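Side-chain contacts in glycerate dehydrogenase/glyoxylate reductase (Thermus thermophilus, PDB 2CUK), which probably reduces hydroxypyruvate and glyoxylate to the corresponding hydroxyacids, using NADH or NADPH: residues Leu225-Thr228 and Ala232-Asp235; Leu297-Val300 and Pro306-Pro309; Ala158-Ala163 and Leu180-Leu185; His264-Tyr267 and Asn271-Ile274. All coordinates share one frame; numbering follows the deposited sequence.

Along the chain the order is contact 3, contact 1, contact 4, contact 2. The first three lie in the Rossmann-type NAD-binding domain, around its six-stranded parallel sheet. Contact 1 takes in inner strand 224-227 and contact 4 strand 272-274, one of the sheet's two edge strands within this chain, their centres 13 Å apart. Contact 3 packs helix 154-165 against a loop near the other edge, its centre 19 Å from contact 1 and 28 Å from contact 4. Contact 2 stands apart, 41 Å from contact 4 between centres. Contacts 1, 3 and 4 thus join loops to the nucleotide-binding sheet and its helices, whereas contact 2 packs the C-terminal tail on helix 283-301 beside the five-stranded domain.

Contact 1. Residues Leu225-Thr228 and Ala232-Asp235; sequences LLNT and ALVD
Where inner strand 224-227 of the Rossmann-type sheet ends and the chain turns toward helix 236-243, Leu225 and Asn227 meet Leu233 and Val234. Both strand residues lie on one side of the strand and direct their side chains at the returning loop. Val234 is the shared partner. Its CG2 methyl rests 3.7 Å from ND2 of Asn227, the two side chains sliding past each other in opposite directions, and also approaches CD2 of Leu225 at 4.4 Å. Leu233 crosses the asparagine at about a right angle and brings its CD1 methyl to 4.1 Å from OD1 of Asn227. With CG anti to the backbone N (chi1 -176°), Asn227 carries its amide out over the start of the turn. There OD1 accepts from Ala229 N, closing an Asx turn, while ND2 donates to Arg230 O. A compact branched residue suits the place of Val234, since one methyl can serve two neighbours, and Leu199 of strand 196-199 packs on the same side chain. Further along the loop, Asp235 is the N-cap of helix 236-243, its OD1 accepting from Ala238 N. No hydrogen bond links the two segments directly. A buried amide can lie among leucine and valine methyls here because both its polar atoms find partners in the backbone of the turn, which probably fixes the way the amide is rotated.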
ATOM      1  N   LEU A 225     -12.756   2.310   7.728  1.00 12.81           N
ATOM      2  CA  LEU A 225     -13.692   1.559   6.898  1.00 14.39           C
ATOM      3  C   LEU A 225     -13.088   1.334   5.516  1.00 13.40           C
ATOM      4  O   LEU A 225     -12.577   2.266   4.897  1.00 13.79           O
ATOM      5  CB  LEU A 225     -15.010   2.319   6.732  1.00 13.82           C
ATOM      6  CG  LEU A 225     -15.984   1.687   5.728  1.00 16.29           C
ATOM      7  CD1 LEU A 225     -16.530   0.373   6.282  1.00 18.23           C
ATOM      8  CD2 LEU A 225     -17.125   2.651   5.441  1.00 17.81           C
ATOM      9  N   LEU A 226     -13.161   0.098   5.035  1.00 14.10           N
ATOM     10  CA  LEU A 226     -12.639  -0.243   3.716  1.00 14.59           C
ATOM     11  C   LEU A 226     -13.745  -0.876   2.872  1.00 15.96           C
ATOM     12  O   LEU A 226     -14.513  -1.709   3.361  1.00 16.29           O
ATOM     13  CB  LEU A 226     -11.478  -1.237   3.842  1.00 15.79           C
ATOM     14  CG  LEU A 226     -10.248  -0.838   4.665  1.00 16.79           C
ATOM     15  CD1 LEU A 226      -9.272  -2.004   4.712  1.00 16.53           C
ATOM     16  CD2 LEU A 226      -9.585   0.393   4.052  1.00 14.05           C
ATOM     17  N   ASN A 227     -13.841  -0.474   1.611  1.00 14.62           N
ATOM     18  CA  ASN A 227     -14.842  -1.059   0.724  1.00 14.91           C
ATOM     19  C   ASN A 227     -14.323  -1.198  -0.700  1.00 15.57           C
ATOM     20  O   ASN A 227     -14.174  -0.210  -1.420  1.00 15.33           O
ATOM     21  CB  ASN A 227     -16.135  -0.234   0.716  1.00 15.17           C
ATOM     22  CG  ASN A 227     -17.230  -0.880  -0.126  1.00 15.63           C
ATOM     23  OD1 ASN A 227     -17.211  -2.090  -0.364  1.00 16.41           O
ATOM     24  ND2 ASN A 227     -18.194  -0.080  -0.568  1.00 18.63           N
ATOM     25  N   THR A 228     -14.031  -2.432  -1.094  1.00 17.52           N
ATOM     26  CA  THR A 228     -13.557  -2.710  -2.444  1.00 17.33           C
ATOM     27  C   THR A 228     -14.562  -3.639  -3.133  1.00 19.13           C
ATOM     28  O   THR A 228     -14.285  -4.184  -4.203  1.00 18.24           O
ATOM     29  CB  THR A 228     -12.167  -3.384  -2.432  1.00 17.28           C
ATOM     30  OG1 THR A 228     -12.228  -4.607  -1.683  1.00 17.02           O
ATOM     31  CG2 THR A 228     -11.126  -2.453  -1.808  1.00 14.88           C
ATOM     32  N   ALA A 232     -22.796   0.605  -3.357  1.00 20.35           N
ATOM     33  CA  ALA A 232     -24.089   0.701  -2.678  1.00 20.58           C
ATOM     34  C   ALA A 232     -24.177   0.065  -1.291  1.00 19.71           C
ATOM     35  O   ALA A 232     -25.204   0.189  -0.614  1.00 20.60           O
ATOM     36  CB  ALA A 232     -25.195   0.129  -3.582  1.00 20.19           C
ATOM     37  N   LEU A 233     -23.121  -0.617  -0.862  1.00 19.83           N
ATOM     38  CA  LEU A 233     -23.121  -1.241   0.462  1.00 19.94           C
ATOM     39  C   LEU A 233     -22.963  -0.170   1.545  1.00 20.28           C
ATOM     40  O   LEU A 233     -23.211  -0.416   2.731  1.00 19.08           O
ATOM     41  CB  LEU A 233     -21.963  -2.237   0.588  1.00 19.10           C
ATOM     42  CG  LEU A 233     -21.950  -3.481  -0.306  1.00 21.95           C
ATOM     43  CD1 LEU A 233     -20.647  -4.249  -0.086  1.00 19.30           C
ATOM     44  CD2 LEU A 233     -23.154  -4.359   0.012  1.00 20.47           C
ATOM     45  N   VAL A 234     -22.550   1.020   1.120  1.00 20.22           N
ATOM     46  CA  VAL A 234     -22.311   2.135   2.031  1.00 19.51           C
ATOM     47  C   VAL A 234     -23.157   3.361   1.717  1.00 20.04           C
ATOM     48  O   VAL A 234     -23.329   3.719   0.552  1.00 19.97           O
ATOM     49  CB  VAL A 234     -20.825   2.583   1.964  1.00 18.50           C
ATOM     50  CG1 VAL A 234     -20.586   3.744   2.920  1.00 19.32           C
ATOM     51  CG2 VAL A 234     -19.906   1.418   2.290  1.00 18.77           C
ATOM     52  N   ASP A 235     -23.676   4.005   2.761  1.00 21.26           N
ATOM     53  CA  ASP A 235     -24.451   5.233   2.598  1.00 20.81           C
ATOM     54  C   ASP A 235     -23.383   6.317   2.507  1.00 20.42           C
ATOM     55  O   ASP A 235     -22.875   6.782   3.526  1.00 17.44           O
ATOM     56  CB  ASP A 235     -25.324   5.504   3.824  1.00 22.61           C
ATOM     57  CG  ASP A 235     -26.119   6.798   3.700  1.00 24.39           C
ATOM     58  OD1 ASP A 235     -25.591   7.778   3.139  1.00 25.75           O
ATOM     59  OD2 ASP A 235     -27.272   6.840   4.175  1.00 28.36           O
TER

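Contact 2. Residues Leu297-Val300 and Pro306-Pro309; sequences LLAV and PPNP
Pro306 buries more surface here than any other residue, wedged against Ala299 and Val300 on the last turns of helix 283-301. Its ring meets the valine: CG2 of Val300 is 3.9 Å from Pro306 CG and almost equally near CB and CD, so that a single methyl touches all three ring methylenes. Val300 has that methyl beside the backbone N while CG1 lies anti to it (chi1 178°), which turns CG2 to the proline. Ala299 directs its CB toward the other segment and meets the backbone side of Pro306, that CB lying 3.8 Å from CA of Pro306. A small side chain is apt at this position, because it allows the backbone of the tail to come close, with the CA atoms of Ala299 and Pro306 only 5.1 Å apart. The chain reverses direction after the helix, and the tail runs back beside the five-stranded domain, where Arg90 and Thr92 of strand 90-92 also touch Pro306. Proline fits such a tail: the rigid ring offers hydrocarbon to the helix, and its nitrogen has no N-H needing a partner. The exposed Pro307 adds a looser touch, its CD lying 4.3 Å from CB of Ala299.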
ATOM      1  N   LEU A 297     -16.333 -18.807 -24.123  1.00 29.07           N
ATOM      2  CA  LEU A 297     -17.015 -18.517 -25.378  1.00 31.01           C
ATOM      3  C   LEU A 297     -16.730 -19.583 -26.436  1.00 31.94           C
ATOM      4  O   LEU A 297     -17.656 -20.104 -27.053  1.00 33.26           O
ATOM      5  CB  LEU A 297     -16.622 -17.128 -25.898  1.00 29.83           C
ATOM      6  CG  LEU A 297     -17.316 -16.638 -27.176  1.00 29.88           C
ATOM      7  CD1 LEU A 297     -17.402 -15.122 -27.170  1.00 30.94           C
ATOM      8  CD2 LEU A 297     -16.566 -17.132 -28.403  1.00 30.57           C
ATOM      9  N   LEU A 298     -15.457 -19.910 -26.645  1.00 32.22           N
ATOM     10  CA  LEU A 298     -15.103 -20.927 -27.630  1.00 33.00           C
ATOM     11  C   LEU A 298     -15.748 -22.261 -27.280  1.00 32.91           C
ATOM     12  O   LEU A 298     -16.238 -22.972 -28.158  1.00 32.26           O
ATOM     13  CB  LEU A 298     -13.582 -21.104 -27.715  1.00 34.60           C
ATOM     14  CG  LEU A 298     -12.824 -20.100 -28.589  1.00 36.98           C
ATOM     15  CD1 LEU A 298     -11.329 -20.364 -28.502  1.00 36.97           C
ATOM     16  CD2 LEU A 298     -13.298 -20.221 -30.028  1.00 37.78           C
ATOM     17  N   ALA A 299     -15.744 -22.598 -25.995  1.00 33.35           N
ATOM     18  CA  ALA A 299     -16.334 -23.850 -25.532  1.00 33.48           C
ATOM     19  C   ALA A 299     -17.772 -23.991 -26.025  1.00 33.53           C
ATOM     20  O   ALA A 299     -18.137 -25.007 -26.616  1.00 33.32           O
ATOM     21  CB  ALA A 299     -16.296 -23.918 -24.013  1.00 33.38           C
ATOM     22  N   VAL A 300     -18.584 -22.966 -25.783  1.00 32.43           N
ATOM     23  CA  VAL A 300     -19.980 -22.996 -26.200  1.00 31.97           C
ATOM     24  C   VAL A 300     -20.123 -23.054 -27.719  1.00 32.65           C
ATOM     25  O   VAL A 300     -20.985 -23.762 -28.235  1.00 32.49           O
ATOM     26  CB  VAL A 300     -20.755 -21.768 -25.671  1.00 30.74           C
ATOM     27  CG1 VAL A 300     -22.198 -21.809 -26.159  1.00 31.34           C
ATOM     28  CG2 VAL A 300     -20.722 -21.747 -24.155  1.00 30.48           C
ATOM     29  N   PRO A 306     -19.084 -25.186 -21.241  1.00 37.36           N
ATOM     30  CA  PRO A 306     -18.115 -24.205 -20.741  1.00 35.56           C
ATOM     31  C   PRO A 306     -17.706 -24.504 -19.301  1.00 34.17           C
ATOM     32  O   PRO A 306     -18.487 -25.057 -18.528  1.00 33.99           O
ATOM     33  CB  PRO A 306     -18.870 -22.888 -20.874  1.00 35.29           C
ATOM     34  CG  PRO A 306     -20.278 -23.296 -20.592  1.00 36.97           C
ATOM     35  CD  PRO A 306     -20.417 -24.576 -21.392  1.00 36.71           C
ATOM     36  N   PRO A 307     -16.470 -24.145 -18.923  1.00 33.06           N
ATOM     37  CA  PRO A 307     -15.982 -24.390 -17.563  1.00 32.96           C
ATOM     38  C   PRO A 307     -16.578 -23.518 -16.452  1.00 32.11           C
ATOM     39  O   PRO A 307     -16.632 -23.940 -15.297  1.00 33.28           O
ATOM     40  CB  PRO A 307     -14.472 -24.198 -17.702  1.00 33.47           C
ATOM     41  CG  PRO A 307     -14.363 -23.177 -18.786  1.00 35.07           C
ATOM     42  CD  PRO A 307     -15.384 -23.659 -19.791  1.00 32.44           C
ATOM     43  N   ASN A 308     -17.026 -22.311 -16.787  1.00 31.94           N
ATOM     44  CA  ASN A 308     -17.583 -21.426 -15.763  1.00 31.03           C
ATOM     45  C   ASN A 308     -18.953 -20.871 -16.138  1.00 31.36           C
ATOM     46  O   ASN A 308     -19.137 -19.656 -16.254  1.00 30.43           O
ATOM     47  CB  ASN A 308     -16.617 -20.266 -15.495  1.00 29.36           C
ATOM     48  CG  ASN A 308     -15.173 -20.718 -15.407  1.00 27.52           C
ATOM     49  OD1 ASN A 308     -14.382 -20.475 -16.314  1.00 26.89           O
ATOM     50  ND2 ASN A 308     -14.824 -21.387 -14.314  1.00 29.12           N
ATOM     51  N   PRO A 309     -19.945 -21.755 -16.310  1.00 32.57           N
ATOM     52  CA  PRO A 309     -21.288 -21.303 -16.674  1.00 32.57           C
ATOM     53  C   PRO A 309     -22.085 -20.706 -15.521  1.00 33.79           C
ATOM     54  O   PRO A 309     -21.921 -21.094 -14.361  1.00 33.79           O
ATOM     55  CB  PRO A 309     -21.930 -22.570 -17.219  1.00 33.77           C
ATOM     56  CG  PRO A 309     -21.359 -23.623 -16.304  1.00 34.23           C
ATOM     57  CD  PRO A 309     -19.890 -23.227 -16.219  1.00 32.92           C
TER

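Contact 3. Residues Ala158-Ala163 and Leu180-Leu185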
ATOM      1  N   ALA A 158      -8.589 -14.099   1.436  1.00 16.15           N
ATOM      2  CA  ALA A 158      -7.279 -13.684   0.943  1.00 17.04           C
ATOM      3  C   ALA A 158      -6.840 -12.446   1.721  1.00 17.36           C
ATOM      4  O   ALA A 158      -5.665 -12.286   2.031  1.00 18.52           O
ATOM      5  CB  ALA A 158      -7.351 -13.368  -0.544  1.00 15.02           C
ATOM      6  N   VAL A 159      -7.791 -11.572   2.041  1.00 16.37           N
ATOM      7  CA  VAL A 159      -7.460 -10.365   2.791  1.00 15.39           C
ATOM      8  C   VAL A 159      -7.006 -10.738   4.202  1.00 15.37           C
ATOM      9  O   VAL A 159      -6.006 -10.218   4.704  1.00 13.97           O
ATOM     10  CB  VAL A 159      -8.669  -9.394   2.855  1.00 13.45           C
ATOM     11  CG1 VAL A 159      -8.374  -8.256   3.821  1.00 11.63           C
ATOM     12  CG2 VAL A 159      -8.958  -8.827   1.450  1.00 11.55           C
ATOM     13  N   ALA A 160      -7.733 -11.657   4.829  1.00 16.10           N
ATOM     14  CA  ALA A 160      -7.404 -12.108   6.176  1.00 16.08           C
ATOM     15  C   ALA A 160      -5.994 -12.681   6.250  1.00 17.20           C
ATOM     16  O   ALA A 160      -5.269 -12.437   7.213  1.00 17.03           O
ATOM     17  CB  ALA A 160      -8.417 -13.156   6.636  1.00 19.61           C
ATOM     18  N   LYS A 161      -5.605 -13.451   5.237  1.00 17.17           N
ATOM     19  CA  LYS A 161      -4.273 -14.043   5.224  1.00 18.81           C
ATOM     20  C   LYS A 161      -3.203 -12.960   5.228  1.00 17.71           C
ATOM     21  O   LYS A 161      -2.215 -13.046   5.958  1.00 16.50           O
ATOM     22  CB  LYS A 161      -4.092 -14.941   3.995  1.00 21.46           C
ATOM     23  CG  LYS A 161      -4.766 -16.314   4.101  1.00 28.60           C
ATOM     24  CD  LYS A 161      -3.861 -17.352   4.773  1.00 31.38           C
ATOM     25  CE  LYS A 161      -3.625 -17.054   6.250  1.00 34.94           C
ATOM     26  NZ  LYS A 161      -2.595 -17.956   6.863  1.00 34.34           N
ATOM     27  N   ARG A 162      -3.401 -11.940   4.402  1.00 15.96           N
ATOM     28  CA  ARG A 162      -2.444 -10.847   4.333  1.00 16.84           C
ATOM     29  C   ARG A 162      -2.401 -10.107   5.664  1.00 15.53           C
ATOM     30  O   ARG A 162      -1.329  -9.810   6.188  1.00 16.32           O
ATOM     31  CB  ARG A 162      -2.836  -9.885   3.211  1.00 16.88           C
ATOM     32  CG  ARG A 162      -2.569 -10.435   1.818  1.00 19.16           C
ATOM     33  CD  ARG A 162      -3.492  -9.787   0.794  1.00 19.01           C
ATOM     34  NE  ARG A 162      -3.144 -10.161  -0.570  1.00 20.04           N
ATOM     35  CZ  ARG A 162      -3.342 -11.363  -1.103  1.00 21.84           C
ATOM     36  NH1 ARG A 162      -3.899 -12.338  -0.391  1.00 20.37           N
ATOM     37  NH2 ARG A 162      -2.963 -11.590  -2.353  1.00 21.81           N
ATOM     38  N   ALA A 163      -3.577  -9.823   6.207  1.00 16.64           N
ATOM     39  CA  ALA A 163      -3.690  -9.109   7.467  1.00 16.53           C
ATOM     40  C   ALA A 163      -2.908  -9.783   8.588  1.00 16.27           C
ATOM     41  O   ALA A 163      -2.244  -9.111   9.376  1.00 15.34           O
ATOM     42  CB  ALA A 163      -5.160  -8.980   7.857  1.00 17.26           C
ATOM     43  N   LEU A 180     -12.947 -21.712   9.623  1.00 34.07           N
ATOM     44  CA  LEU A 180     -11.729 -20.913   9.603  1.00 31.97           C
ATOM     45  C   LEU A 180     -11.258 -20.654  11.030  1.00 31.86           C
ATOM     46  O   LEU A 180     -12.053 -20.673  11.965  1.00 33.15           O
ATOM     47  CB  LEU A 180     -11.993 -19.584   8.887  1.00 30.31           C
ATOM     48  CG  LEU A 180     -12.405 -19.681   7.416  1.00 29.89           C
ATOM     49  CD1 LEU A 180     -12.877 -18.319   6.917  1.00 28.99           C
ATOM     50  CD2 LEU A 180     -11.227 -20.187   6.585  1.00 27.82           C
ATOM     51  N   PRO A 181      -9.952 -20.413  11.217  1.00 31.47           N
ATOM     52  CA  PRO A 181      -9.414 -20.155  12.555  1.00 30.63           C
ATOM     53  C   PRO A 181      -9.629 -18.718  13.025  1.00 30.94           C
ATOM     54  O   PRO A 181      -8.721 -18.097  13.587  1.00 32.50           O
ATOM     55  CB  PRO A 181      -7.939 -20.496  12.392  1.00 31.29           C
ATOM     56  CG  PRO A 181      -7.666 -20.026  10.992  1.00 30.76           C
ATOM     57  CD  PRO A 181      -8.866 -20.541  10.229  1.00 31.02           C
ATOM     58  N   TYR A 182     -10.828 -18.189  12.790  1.00 28.79           N
ATOM     59  CA  TYR A 182     -11.148 -16.821  13.192  1.00 27.62           C
ATOM     60  C   TYR A 182     -12.503 -16.778  13.883  1.00 26.44           C
ATOM     61  O   TYR A 182     -13.412 -17.529  13.534  1.00 26.74           O
ATOM     62  CB  TYR A 182     -11.224 -15.882  11.982  1.00 27.04           C
ATOM     63  CG  TYR A 182     -10.147 -16.062  10.936  1.00 27.78           C
ATOM     64  CD1 TYR A 182      -8.798 -15.883  11.244  1.00 27.90           C
ATOM     65  CD2 TYR A 182     -10.486 -16.381   9.626  1.00 28.42           C
ATOM     66  CE1 TYR A 182      -7.814 -16.016  10.262  1.00 27.32           C
ATOM     67  CE2 TYR A 182      -9.517 -16.519   8.643  1.00 28.13           C
ATOM     68  CZ  TYR A 182      -8.187 -16.334   8.964  1.00 27.16           C
ATOM     69  OH  TYR A 182      -7.243 -16.460   7.971  1.00 29.25           O
ATOM     70  N   PRO A 183     -12.653 -15.896  14.881  1.00 25.31           N
ATOM     71  CA  PRO A 183     -13.922 -15.771  15.602  1.00 24.69           C
ATOM     72  C   PRO A 183     -15.044 -15.281  14.686  1.00 24.74           C
ATOM     73  O   PRO A 183     -14.872 -14.307  13.951  1.00 24.69           O
ATOM     74  CB  PRO A 183     -13.595 -14.756  16.694  1.00 24.98           C
ATOM     75  CG  PRO A 183     -12.157 -15.042  16.988  1.00 25.71           C
ATOM     76  CD  PRO A 183     -11.572 -15.195  15.599  1.00 25.02           C
ATOM     77  N   PHE A 184     -16.183 -15.968  14.721  1.00 23.09           N
ATOM     78  CA  PHE A 184     -17.345 -15.596  13.916  1.00 23.80           C
ATOM     79  C   PHE A 184     -18.229 -14.721  14.809  1.00 24.89           C
ATOM     80  O   PHE A 184     -18.657 -15.154  15.879  1.00 23.33           O
ATOM     81  CB  PHE A 184     -18.119 -16.846  13.485  1.00 23.49           C
ATOM     82  CG  PHE A 184     -19.345 -16.551  12.666  1.00 22.96           C
ATOM     83  CD1 PHE A 184     -19.237 -16.236  11.319  1.00 23.62           C
ATOM     84  CD2 PHE A 184     -20.607 -16.577  13.248  1.00 24.68           C
ATOM     85  CE1 PHE A 184     -20.369 -15.950  10.556  1.00 25.27           C
ATOM     86  CE2 PHE A 184     -21.745 -16.293  12.498  1.00 27.67           C
ATOM     87  CZ  PHE A 184     -21.625 -15.977  11.146  1.00 27.06           C
ATOM     88  N   LEU A 185     -18.505 -13.497  14.369  1.00 24.78           N
ATOM     89  CA  LEU A 185     -19.310 -12.572  15.164  1.00 23.64           C
ATOM     90  C   LEU A 185     -20.551 -12.077  14.432  1.00 22.96           C
ATOM     91  O   LEU A 185     -20.666 -12.202  13.214  1.00 22.76           O
ATOM     92  CB  LEU A 185     -18.459 -11.355  15.561  1.00 22.04           C
ATOM     93  CG  LEU A 185     -17.078 -11.609  16.173  1.00 23.03           C
ATOM     94  CD1 LEU A 185     -16.318 -10.289  16.333  1.00 24.16           C
ATOM     95  CD2 LEU A 185     -17.234 -12.305  17.515  1.00 25.95           C
TER
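Tyr182 reaches across to Ala160 on helix 154-165, a helix that begins within a glycine-rich sequence (Gly151, Gly153, Gly156) consistent with the GxGxxG motif of Rossmann-type domains. The tyrosine stands in the loop between strand 169-173 and helix 187-193. The apolar contact is made by the far end of its ring, where CZ is 3.9 Å from CB of Ala160; the methyl comes in obliquely, and also nears CE2 and OH. Alanine suits this spot because a short side chain lets the broad ring close on the helix, while Val170 of strand 169-173 touches both residues. A leucine in place of Tyr182 would probably end short of the helix, leaving the Ala160 methyl without the ring end that packs on it and Lys161 CE without the hydroxyl beside it. At the solvent side Lys161 adds a loose van der Waals contact: its chain bends twice (chi2 -87°, chi3 68°), which brings CE to 4.1 Å from the hydroxyl OH of Tyr182. Pro181 CG lies 4.1 Å above one face of the same ring, toward its rim. The polar interactions belong to the other side of the helix. There Arg162 forms salt bridges with Glu100 and Asp104 of helix 99-114, and its NH1 donates to Ala158 O at 3.0 Å. That carbonyl oxygen also takes the helical bond from Arg162 N, the two donors approaching from opposite faces of its plane.

Contact 4. Residues His264-Tyr267 and Asn271-Ile274; sequences HPLY and NAVI
Leu266 and Tyr267 of the turn at 264-267 lean on Ala272 and Ile274, which face them from strand 272-274. The apolar contacts form two pairs. CD2 of Leu266 lies 4.2 Å from CB of Ala272, and that small methyl also sits against the leucine's own backbone, 3.7 Å from Leu266 O; alanine suits this place, since its single methyl fits against the turn's backbone. In the second pair Tyr267 crosses Ile274 at about a right angle, with CE1 4.1 Å from Ile274 CG2 and the methyl approaching the ring obliquely. CG2 stands anti to the isoleucine backbone N (chi1 -69° places CG1 beside it), on the side of the tyrosine. Among polar interactions, a water lies between the backbones within hydrogen-bonding distance of both, 2.8 Å from Leu266 O and 2.6 Å from Ala272 O. Within the turn, Leu266 N points almost straight at His264 ND1 (3.2 Å, 171°), which accepts in the plane of its ring, and Tyr267 N bonds to His264 O. The tyrosine hydroxyl is hydrogen-bonded to Leu260 O. Strand 272-274 is one of the two edge strands of the parallel sheet within this chain, its backbone paired with strand 249-252. Val240 and Leu243 of helix 236-243 pack on Leu266, helix 99-114 meets Val273, and the second subunit brings its Ala124 to Tyr267 and its Trp129 to Ile274.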
ATOM      1  N   HIS A 264     -17.549  16.109  -5.090  1.00 26.05           N
ATOM      2  CA  HIS A 264     -18.109  15.429  -3.924  1.00 25.53           C
ATOM      3  C   HIS A 264     -17.206  15.660  -2.708  1.00 24.89           C
ATOM      4  O   HIS A 264     -15.983  15.575  -2.811  1.00 26.81           O
ATOM      5  CB  HIS A 264     -18.240  13.932  -4.215  1.00 25.04           C
ATOM      6  CG  HIS A 264     -19.094  13.196  -3.231  1.00 26.47           C
ATOM      7  ND1 HIS A 264     -18.647  12.838  -1.975  1.00 26.27           N
ATOM      8  CD2 HIS A 264     -20.380  12.779  -3.306  1.00 25.91           C
ATOM      9  CE1 HIS A 264     -19.624  12.235  -1.320  1.00 25.83           C
ATOM     10  NE2 HIS A 264     -20.686  12.186  -2.105  1.00 24.70           N
ATOM     11  N   PRO A 265     -17.799  15.964  -1.543  1.00 23.61           N
ATOM     12  CA  PRO A 265     -17.027  16.209  -0.317  1.00 22.95           C
ATOM     13  C   PRO A 265     -15.978  15.166   0.083  1.00 22.70           C
ATOM     14  O   PRO A 265     -14.971  15.509   0.697  1.00 21.61           O
ATOM     15  CB  PRO A 265     -18.110  16.408   0.752  1.00 23.84           C
ATOM     16  CG  PRO A 265     -19.357  15.812   0.140  1.00 24.94           C
ATOM     17  CD  PRO A 265     -19.234  16.176  -1.305  1.00 22.90           C
ATOM     18  N   LEU A 266     -16.192  13.899  -0.256  1.00 21.34           N
ATOM     19  CA  LEU A 266     -15.202  12.886   0.102  1.00 19.97           C
ATOM     20  C   LEU A 266     -13.818  13.227  -0.440  1.00 19.99           C
ATOM     21  O   LEU A 266     -12.812  12.910   0.187  1.00 19.61           O
ATOM     22  CB  LEU A 266     -15.618  11.507  -0.411  1.00 21.09           C
ATOM     23  CG  LEU A 266     -16.570  10.717   0.490  1.00 19.88           C
ATOM     24  CD1 LEU A 266     -16.915   9.398  -0.177  1.00 20.17           C
ATOM     25  CD2 LEU A 266     -15.919  10.480   1.850  1.00 19.68           C
ATOM     26  N   TYR A 267     -13.766  13.877  -1.599  1.00 20.13           N
ATOM     27  CA  TYR A 267     -12.485  14.239  -2.206  1.00 20.63           C
ATOM     28  C   TYR A 267     -11.766  15.336  -1.440  1.00 20.94           C
ATOM     29  O   TYR A 267     -10.558  15.498  -1.577  1.00 22.55           O
ATOM     30  CB  TYR A 267     -12.678  14.680  -3.659  1.00 21.53           C
ATOM     31  CG  TYR A 267     -12.988  13.551  -4.611  1.00 20.32           C
ATOM     32  CD1 TYR A 267     -12.065  12.524  -4.835  1.00 22.33           C
ATOM     33  CD2 TYR A 267     -14.199  13.507  -5.294  1.00 21.84           C
ATOM     34  CE1 TYR A 267     -12.349  11.480  -5.718  1.00 22.87           C
ATOM     35  CE2 TYR A 267     -14.492  12.474  -6.178  1.00 22.55           C
ATOM     36  CZ  TYR A 267     -13.566  11.466  -6.387  1.00 23.68           C
ATOM     37  OH  TYR A 267     -13.857  10.455  -7.276  1.00 23.87           O
ATOM     38  N   ASN A 271      -8.513  12.253   5.071  1.00 17.02           N
ATOM     39  CA  ASN A 271      -8.523  10.914   5.662  1.00 16.40           C
ATOM     40  C   ASN A 271      -9.354   9.923   4.843  1.00 17.34           C
ATOM     41  O   ASN A 271      -9.671   8.827   5.303  1.00 16.37           O
ATOM     42  CB  ASN A 271      -8.999  10.964   7.126  1.00 16.17           C
ATOM     43  CG  ASN A 271     -10.410  11.506   7.279  1.00 19.38           C
ATOM     44  OD1 ASN A 271     -10.870  12.329   6.486  1.00 19.61           O
ATOM     45  ND2 ASN A 271     -11.099  11.061   8.325  1.00 19.90           N
ATOM     46  N   ALA A 272      -9.697  10.318   3.620  1.00 16.53           N
ATOM     47  CA  ALA A 272     -10.445   9.452   2.715  1.00 16.23           C
ATOM     48  C   ALA A 272      -9.581   9.202   1.479  1.00 15.83           C
ATOM     49  O   ALA A 272      -9.058  10.140   0.885  1.00 14.05           O
ATOM     50  CB  ALA A 272     -11.766  10.110   2.302  1.00 15.32           C
ATOM     51  N   VAL A 273      -9.417   7.936   1.113  1.00 14.52           N
ATOM     52  CA  VAL A 273      -8.637   7.579  -0.063  1.00 13.80           C
ATOM     53  C   VAL A 273      -9.586   6.880  -1.026  1.00 13.43           C
ATOM     54  O   VAL A 273     -10.083   5.788  -0.748  1.00 13.17           O
ATOM     55  CB  VAL A 273      -7.442   6.651   0.302  1.00 14.15           C
ATOM     56  CG1 VAL A 273      -6.758   6.138  -0.970  1.00 13.03           C
ATOM     57  CG2 VAL A 273      -6.433   7.422   1.149  1.00 14.65           C
ATOM     58  N   ILE A 274      -9.864   7.534  -2.150  1.00 15.65           N
ATOM     59  CA  ILE A 274     -10.771   6.980  -3.148  1.00 15.18           C
ATOM     60  C   ILE A 274     -10.032   6.593  -4.430  1.00 15.83           C
ATOM     61  O   ILE A 274      -9.377   7.426  -5.058  1.00 13.57           O
ATOM     62  CB  ILE A 274     -11.898   7.996  -3.520  1.00 15.99           C
ATOM     63  CG1 ILE A 274     -12.860   8.197  -2.342  1.00 18.56           C
ATOM     64  CG2 ILE A 274     -12.697   7.486  -4.698  1.00 16.23           C
ATOM     65  CD1 ILE A 274     -12.169   8.457  -1.001  1.00 23.69           C
TER
HETATM   66  O   HOH W   1     -10.177  12.118  -0.475  1.00 18.04           O